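Local coordinates for protein CT_858 (Chlamydia trachomatis, PDB 3DOR) that probably acts as a secreted serine-type endopeptidase, combining a PDZ-like domain with a peptidase domain of the S41 family, at residues N70-G75 against T139-S144; G256-F261 against D305-D310. All coordinates share one frame; numbering follows the deposited sequence.

Contact 1: N70-G75 against T139-S144; sequences NDFHAG and TAAEES
Asn-70 and Glu-142 bring the two backbones nearest, yet their CA atoms stay 8.6 Å apart, and side chains of the loop after helix 55-67 reach the first turn of helix 140-150, touching its backbone as well as its side chains. That turn, in the PDZ-like region, opens with a capping box: the N-cap Thr-139 accepts through OG1 from Glu-142 N (3.2 Å), while the Glu-142 carboxylate accepts from Thr-139 N. The Phe-72 ring reaches across to the turn, and its CZ lies 3.8 Å from Ala-141 CB, at an oblique angle. A methyl group suits this place because the ring tip comes right up to the helix, and Glu-142 N sits at the ring's edge, near its plane. Phe-466 meets the same ring edge-to-face. Beside it, the side chains of Asn-70 and Glu-142 cross at about a right angle. Asn-70, with positive phi, is where the chain leaves helical angles after helix 55-67, a conformation asparagine adopts readily. Glu-142 OE1 accepts from Lys-137 N, while OE2 is gripped twice by Thr-139. The N-H of Thr-139 comes in from above the carboxylate plane, 45° out of it, whereas Thr-139 OG1 donates to the anti lone pair of Glu-142 OE2 at 2.6 Å.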
ATOM      1  N   ASN B  70     -12.789 -21.895   0.525  1.00 25.45           N
ATOM      2  CA  ASN B  70     -12.668 -22.524  -0.792  1.00 28.98           C
ATOM      3  C   ASN B  70     -12.696 -21.414  -1.862  1.00 28.51           C
ATOM      4  O   ASN B  70     -13.488 -21.451  -2.797  1.00 28.11           O
ATOM      5  CB  ASN B  70     -13.820 -23.521  -0.993  1.00 28.56           C
ATOM      6  CG  ASN B  70     -13.545 -24.538  -2.098  1.00 33.34           C
ATOM      7  OD1 ASN B  70     -14.105 -25.641  -2.099  1.00 32.14           O
ATOM      8  ND2 ASN B  70     -12.693 -24.171  -3.044  1.00 31.09           N
ATOM      9  N   ASP B  71     -11.825 -20.420  -1.688  1.00 28.26           N
ATOM     10  CA  ASP B  71     -11.724 -19.264  -2.585  1.00 28.58           C
ATOM     11  C   ASP B  71     -10.266 -19.145  -3.027  1.00 28.49           C
ATOM     12  O   ASP B  71      -9.402 -18.808  -2.216  1.00 29.84           O
ATOM     13  CB  ASP B  71     -12.131 -17.993  -1.826  1.00 28.26           C
ATOM     14  CG  ASP B  71     -12.189 -16.751  -2.716  1.00 29.26           C
ATOM     15  OD1 ASP B  71     -11.410 -16.654  -3.686  1.00 28.59           O
ATOM     16  OD2 ASP B  71     -13.009 -15.852  -2.419  1.00 29.11           O
ATOM     17  N   PHE B  72      -9.975 -19.411  -4.297  1.00 27.66           N
ATOM     18  CA  PHE B  72      -8.585 -19.322  -4.737  1.00 29.37           C
ATOM     19  C   PHE B  72      -7.994 -17.939  -4.505  1.00 29.82           C
ATOM     20  O   PHE B  72      -6.778 -17.793  -4.427  1.00 30.49           O
ATOM     21  CB  PHE B  72      -8.432 -19.722  -6.205  1.00 26.52           C
ATOM     22  CG  PHE B  72      -8.836 -21.139  -6.482  1.00 24.85           C
ATOM     23  CD1 PHE B  72     -10.054 -21.420  -7.090  1.00 26.29           C
ATOM     24  CD2 PHE B  72      -8.017 -22.193  -6.106  1.00 26.91           C
ATOM     25  CE1 PHE B  72     -10.455 -22.742  -7.321  1.00 27.81           C
ATOM     26  CE2 PHE B  72      -8.406 -23.515  -6.334  1.00 26.66           C
ATOM     27  CZ  PHE B  72      -9.628 -23.786  -6.942  1.00 26.30           C
ATOM     28  N   HIS B  73      -8.856 -16.932  -4.387  1.00 29.80           N
ATOM     29  CA  HIS B  73      -8.420 -15.563  -4.131  1.00 32.95           C
ATOM     30  C   HIS B  73      -8.190 -15.305  -2.628  1.00 34.99           C
ATOM     31  O   HIS B  73      -7.332 -14.503  -2.258  1.00 37.76           O
ATOM     32  CB  HIS B  73      -9.472 -14.556  -4.624  1.00 34.91           C
ATOM     33  CG  HIS B  73      -9.341 -14.167  -6.066  1.00 33.83           C
ATOM     34  ND1 HIS B  73      -8.121 -14.042  -6.700  1.00 34.56           N
ATOM     35  CD2 HIS B  73     -10.272 -13.757  -6.964  1.00 34.00           C
ATOM     36  CE1 HIS B  73      -8.306 -13.569  -7.920  1.00 34.50           C
ATOM     37  NE2 HIS B  73      -9.603 -13.386  -8.106  1.00 35.39           N
ATOM     38  N   ALA B  74      -8.961 -15.963  -1.765  1.00 32.92           N
ATOM     39  CA  ALA B  74      -8.837 -15.745  -0.320  1.00 31.82           C
ATOM     40  C   ALA B  74      -7.735 -16.558   0.362  1.00 30.95           C
ATOM     41  O   ALA B  74      -7.710 -17.785   0.277  1.00 29.95           O
ATOM     42  CB  ALA B  74     -10.185 -16.008   0.363  1.00 29.43           C
ATOM     43  N   GLY B  75      -6.828 -15.867   1.050  1.00 31.38           N
ATOM     44  CA  GLY B  75      -5.738 -16.558   1.721  1.00 32.41           C
ATOM     45  C   GLY B  75      -4.872 -15.673   2.606  1.00 32.53           C
ATOM     46  O   GLY B  75      -4.859 -14.453   2.461  1.00 33.10           O
ATOM     47  N   THR B 139     -13.103 -30.829  -6.926  1.00 27.22           N
ATOM     48  CA  THR B 139     -12.996 -30.351  -8.306  1.00 28.04           C
ATOM     49  C   THR B 139     -11.559 -30.507  -8.807  1.00 25.38           C
ATOM     50  O   THR B 139     -10.613 -30.516  -8.019  1.00 26.80           O
ATOM     51  CB  THR B 139     -13.390 -28.863  -8.437  1.00 27.12           C
ATOM     52  OG1 THR B 139     -12.446 -28.056  -7.727  1.00 27.77           O
ATOM     53  CG2 THR B 139     -14.773 -28.634  -7.863  1.00 26.22           C
ATOM     54  N   ALA B 140     -11.397 -30.637 -10.117  1.00 25.19           N
ATOM     55  CA  ALA B 140     -10.064 -30.772 -10.696  1.00 25.05           C
ATOM     56  C   ALA B 140      -9.190 -29.575 -10.293  1.00 23.71           C
ATOM     57  O   ALA B 140      -8.004 -29.730  -9.968  1.00 23.85           O
ATOM     58  CB  ALA B 140     -10.165 -30.874 -12.230  1.00 21.99           C
ATOM     59  N   ALA B 141      -9.778 -28.383 -10.290  1.00 22.17           N
ATOM     60  CA  ALA B 141      -9.016 -27.188  -9.926  1.00 22.78           C
ATOM     61  C   ALA B 141      -8.457 -27.285  -8.504  1.00 23.97           C
ATOM     62  O   ALA B 141      -7.307 -26.912  -8.261  1.00 23.53           O
ATOM     63  CB  ALA B 141      -9.880 -25.933 -10.090  1.00 17.29           C
ATOM     64  N   GLU B 142      -9.251 -27.799  -7.564  1.00 24.55           N
ATOM     65  CA  GLU B 142      -8.775 -27.945  -6.182  1.00 27.07           C
ATOM     66  C   GLU B 142      -7.677 -29.013  -6.134  1.00 26.45           C
ATOM     67  O   GLU B 142      -6.711 -28.896  -5.379  1.00 27.25           O
ATOM     68  CB  GLU B 142      -9.932 -28.335  -5.244  1.00 26.19           C
ATOM     69  CG  GLU B 142     -11.064 -27.307  -5.200  1.00 29.61           C
ATOM     70  CD  GLU B 142     -12.314 -27.839  -4.522  1.00 31.46           C
ATOM     71  OE1 GLU B 142     -12.405 -27.772  -3.276  1.00 32.29           O
ATOM     72  OE2 GLU B 142     -13.201 -28.341  -5.242  1.00 31.82           O
ATOM     73  N   GLU B 143      -7.825 -30.051  -6.950  1.00 25.98           N
ATOM     74  CA  GLU B 143      -6.835 -31.124  -6.999  1.00 29.13           C
ATOM     75  C   GLU B 143      -5.475 -30.565  -7.423  1.00 28.37           C
ATOM     76  O   GLU B 143      -4.453 -30.819  -6.784  1.00 28.63           O
ATOM     77  CB  GLU B 143      -7.281 -32.200  -7.997  1.00 29.70           C
ATOM     78  CG  GLU B 143      -6.337 -33.392  -8.118  1.00 37.33           C
ATOM     79  CD  GLU B 143      -6.437 -34.368  -6.942  1.00 42.10           C
ATOM     80  OE1 GLU B 143      -5.873 -35.486  -7.045  1.00 38.99           O
ATOM     81  OE2 GLU B 143      -7.076 -34.018  -5.921  1.00 42.93           O
ATOM     82  N   SER B 144      -5.474 -29.794  -8.506  1.00 28.85           N
ATOM     83  CA  SER B 144      -4.241 -29.203  -9.008  1.00 28.43           C
ATOM     84  C   SER B 144      -3.666 -28.192  -8.031  1.00 27.76           C
ATOM     85  O   SER B 144      -2.456 -28.084  -7.893  1.00 26.90           O
ATOM     86  CB  SER B 144      -4.483 -28.536 -10.361  1.00 27.20           C
ATOM     87  OG  SER B 144      -4.832 -29.505 -11.329  1.00 28.24           O
TER

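Contact 2: G256-F261 against D305-D310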
ATOM      1  N   GLY B 256       1.667 -18.918 -15.103  1.00 24.48           N
ATOM      2  CA  GLY B 256       2.197 -17.640 -15.547  1.00 24.70           C
ATOM      3  C   GLY B 256       3.412 -17.752 -16.458  1.00 25.54           C
ATOM      4  O   GLY B 256       3.950 -16.743 -16.910  1.00 28.26           O
ATOM      5  N   SER B 257       3.853 -18.973 -16.730  1.00 25.40           N
ATOM      6  CA  SER B 257       5.003 -19.193 -17.606  1.00 26.25           C
ATOM      7  C   SER B 257       4.755 -18.619 -19.005  1.00 25.96           C
ATOM      8  O   SER B 257       3.713 -18.866 -19.617  1.00 23.81           O
ATOM      9  CB  SER B 257       5.307 -20.693 -17.714  1.00 25.40           C
ATOM     10  OG  SER B 257       6.041 -20.982 -18.893  1.00 25.47           O
ATOM     11  N   THR B 258       5.723 -17.863 -19.515  1.00 26.28           N
ATOM     12  CA  THR B 258       5.588 -17.254 -20.836  1.00 25.06           C
ATOM     13  C   THR B 258       5.396 -18.274 -21.953  1.00 23.44           C
ATOM     14  O   THR B 258       4.522 -18.115 -22.805  1.00 20.34           O
ATOM     15  CB  THR B 258       6.823 -16.367 -21.177  1.00 26.90           C
ATOM     16  OG1 THR B 258       6.880 -15.272 -20.264  1.00 28.88           O
ATOM     17  CG2 THR B 258       6.724 -15.803 -22.589  1.00 25.23           C
ATOM     18  N   ASP B 259       6.203 -19.327 -21.949  1.00 24.01           N
ATOM     19  CA  ASP B 259       6.121 -20.336 -22.998  1.00 24.73           C
ATOM     20  C   ASP B 259       5.121 -21.457 -22.775  1.00 23.90           C
ATOM     21  O   ASP B 259       4.660 -22.073 -23.732  1.00 24.23           O
ATOM     22  CB  ASP B 259       7.507 -20.942 -23.254  1.00 27.05           C
ATOM     23  CG  ASP B 259       8.415 -20.007 -24.038  1.00 30.23           C
ATOM     24  OD1 ASP B 259       9.632 -20.273 -24.127  1.00 33.78           O
ATOM     25  OD2 ASP B 259       7.904 -19.010 -24.578  1.00 31.06           O
ATOM     26  N   GLY B 260       4.768 -21.738 -21.531  1.00 24.11           N
ATOM     27  CA  GLY B 260       3.823 -22.822 -21.325  1.00 22.68           C
ATOM     28  C   GLY B 260       4.512 -24.146 -21.597  1.00 25.32           C
ATOM     29  O   GLY B 260       5.752 -24.220 -21.650  1.00 24.65           O
ATOM     30  N   PHE B 261       3.725 -25.191 -21.818  1.00 23.96           N
ATOM     31  CA  PHE B 261       4.296 -26.517 -22.010  1.00 24.04           C
ATOM     32  C   PHE B 261       3.908 -27.234 -23.289  1.00 25.00           C
ATOM     33  O   PHE B 261       4.282 -28.382 -23.490  1.00 26.55           O
ATOM     34  CB  PHE B 261       3.914 -27.381 -20.808  1.00 26.91           C
ATOM     35  CG  PHE B 261       2.428 -27.446 -20.563  1.00 24.51           C
ATOM     36  CD1 PHE B 261       1.624 -28.310 -21.299  1.00 26.66           C
ATOM     37  CD2 PHE B 261       1.833 -26.630 -19.613  1.00 25.17           C
ATOM     38  CE1 PHE B 261       0.246 -28.360 -21.088  1.00 25.35           C
ATOM     39  CE2 PHE B 261       0.454 -26.669 -19.393  1.00 25.02           C
ATOM     40  CZ  PHE B 261      -0.340 -27.539 -20.135  1.00 24.61           C
ATOM     41  N   ASP B 305       4.341  -8.453 -14.689  1.00 38.36           N
ATOM     42  CA  ASP B 305       5.038  -9.649 -14.228  1.00 38.01           C
ATOM     43  C   ASP B 305       5.467 -10.558 -15.370  1.00 38.00           C
ATOM     44  O   ASP B 305       5.944 -11.664 -15.129  1.00 38.62           O
ATOM     45  CB  ASP B 305       4.171 -10.469 -13.262  1.00 39.16           C
ATOM     46  CG  ASP B 305       3.704  -9.668 -12.054  1.00 41.12           C
ATOM     47  OD1 ASP B 305       4.436  -8.766 -11.603  1.00 39.01           O
ATOM     48  OD2 ASP B 305       2.601  -9.962 -11.545  1.00 44.52           O
ATOM     49  N   MET B 306       5.286 -10.121 -16.612  1.00 36.93           N
ATOM     50  CA  MET B 306       5.700 -10.958 -17.734  1.00 36.41           C
ATOM     51  C   MET B 306       7.213 -11.154 -17.757  1.00 37.74           C
ATOM     52  O   MET B 306       7.976 -10.218 -17.526  1.00 38.45           O
ATOM     53  CB  MET B 306       5.264 -10.355 -19.071  1.00 34.06           C
ATOM     54  CG  MET B 306       3.777 -10.420 -19.331  1.00 31.36           C
ATOM     55  SD  MET B 306       3.409 -10.022 -21.039  1.00 30.29           S
ATOM     56  CE  MET B 306       3.784 -11.595 -21.850  1.00 22.93           C
ATOM     57  N   GLU B 307       7.628 -12.384 -18.038  1.00 38.49           N
ATOM     58  CA  GLU B 307       9.036 -12.752 -18.121  1.00 39.37           C
ATOM     59  C   GLU B 307       9.821 -11.778 -18.993  1.00 40.48           C
ATOM     60  O   GLU B 307       9.452 -11.537 -20.138  1.00 39.56           O
ATOM     61  CB  GLU B 307       9.166 -14.151 -18.727  1.00 40.65           C
ATOM     62  CG  GLU B 307       9.503 -15.265 -17.753  1.00 42.42           C
ATOM     63  CD  GLU B 307       9.234 -16.651 -18.336  1.00 43.82           C
ATOM     64  OE1 GLU B 307       8.210 -17.268 -17.961  1.00 40.02           O
ATOM     65  OE2 GLU B 307      10.041 -17.118 -19.173  1.00 44.87           O
ATOM     66  N   ASP B 308      10.901 -11.221 -18.450  1.00 40.53           N
ATOM     67  CA  ASP B 308      11.754 -10.302 -19.198  1.00 40.30           C
ATOM     68  C   ASP B 308      11.111  -8.965 -19.532  1.00 39.72           C
ATOM     69  O   ASP B 308      11.576  -8.264 -20.426  1.00 40.05           O
ATOM     70  CB  ASP B 308      12.224 -10.956 -20.503  1.00 42.68           C
ATOM     71  CG  ASP B 308      13.026 -12.221 -20.270  1.00 45.48           C
ATOM     72  OD1 ASP B 308      14.073 -12.144 -19.597  1.00 47.98           O
ATOM     73  OD2 ASP B 308      12.612 -13.293 -20.761  1.00 48.30           O
ATOM     74  N   PHE B 309      10.043  -8.604 -18.834  1.00 39.08           N
ATOM     75  CA  PHE B 309       9.412  -7.324 -19.113  1.00 40.14           C
ATOM     76  C   PHE B 309      10.350  -6.179 -18.731  1.00 41.56           C
ATOM     77  O   PHE B 309      10.913  -6.167 -17.638  1.00 42.34           O
ATOM     78  CB  PHE B 309       8.102  -7.177 -18.343  1.00 39.28           C
ATOM     79  CG  PHE B 309       7.488  -5.809 -18.467  1.00 40.76           C
ATOM     80  CD1 PHE B 309       7.203  -5.274 -19.718  1.00 40.83           C
ATOM     81  CD2 PHE B 309       7.236  -5.039 -17.340  1.00 40.95           C
ATOM     82  CE1 PHE B 309       6.682  -3.993 -19.845  1.00 40.91           C
ATOM     83  CE2 PHE B 309       6.716  -3.757 -17.454  1.00 40.31           C
ATOM     84  CZ  PHE B 309       6.438  -3.233 -18.710  1.00 41.05           C
ATOM     85  N   ASP B 310      10.521  -5.223 -19.638  1.00 43.15           N
ATOM     86  CA  ASP B 310      11.374  -4.066 -19.378  1.00 44.53           C
ATOM     87  C   ASP B 310      10.483  -2.845 -19.172  1.00 44.34           C
ATOM     88  O   ASP B 310       9.953  -2.282 -20.128  1.00 42.97           O
ATOM     89  CB  ASP B 310      12.308  -3.800 -20.557  1.00 45.98           C
ATOM     90  CG  ASP B 310      13.295  -2.680 -20.273  1.00 49.41           C
ATOM     91  OD1 ASP B 310      12.950  -1.748 -19.511  1.00 49.32           O
ATOM     92  OD2 ASP B 310      14.414  -2.730 -20.821  1.00 51.02           O
TER
HETATM   93  O   HOH W   1       5.327 -14.331 -18.429  1.00 30.83           O
HETATM   94  O   HOH W   2       8.631 -20.132 -17.322  1.00 37.25           O
HETATM   95  O   HOH W   3       7.949 -12.950 -21.594  1.00 39.19           O
HETATM   96  O   HOH W   4       8.734 -19.451 -20.260  1.00 37.08           O
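Glu-307 reaches over Thr-258, starting at CB, which lies 3.0 Å from Thr-258 OG1, a tight approach. Beyond it Glu-307 CG passes Thr-258 OG1 at 3.6 Å, and with chi2 at 164° the chain runs on extended, carrying the carboxylate past the threonine hydroxyl to the backbone N of the same residue. There Glu-307 CD lies 3.3 Å from Thr-258 OG1, and Glu-307 OE1 accepts from Thr-258 N at 3.0 Å, a nearly straight bond (176°) whose N-H stands above the carboxylate plane. Glutamate suits the place because its length lets it begin in a type II beta turn, Met-306 to Phe-309, and end on the main chain of another loop. That loop is shaped by an ST motif: Ser-257 OG accepts from Gly-260 N, and the positive phi of Gly-260 is readily adopted by a residue without a side chain. Four waters bridge the two loops. One accepts from Glu-307 N, donates to Gly-256 O and bonds Thr-258 OG1; another links that hydroxyl to Glu-307 O. At the tip, OE1 takes a water that also bonds Ser-257 OG, while OE2 receives one that accepts from Asp-259 N, 3.0 Å from that nitrogen.

How the contacts relate
The two contacts follow in series along the chain, 70-75 with 139-144 closing before 256-261 with 305-310 opens, and their centres lie about 23 Å apart; the nearest atoms are about 10 Å apart and do not touch. Contact 1 sets the loop between helix 55-67 and strand 75-78 against helix 140-150 of the PDZ-like region. That N-terminal loop is itself anchored on the peptidase part, since strand 75-78 pairs with 507-518. Contact 2 joins two loops attached to strands of the mixed seven-stranded sheet: the first leads to strand 268-271, outermost in the sheet within this chain, and the second, in the S41 region, runs from strand 290-297 to helix 316-330.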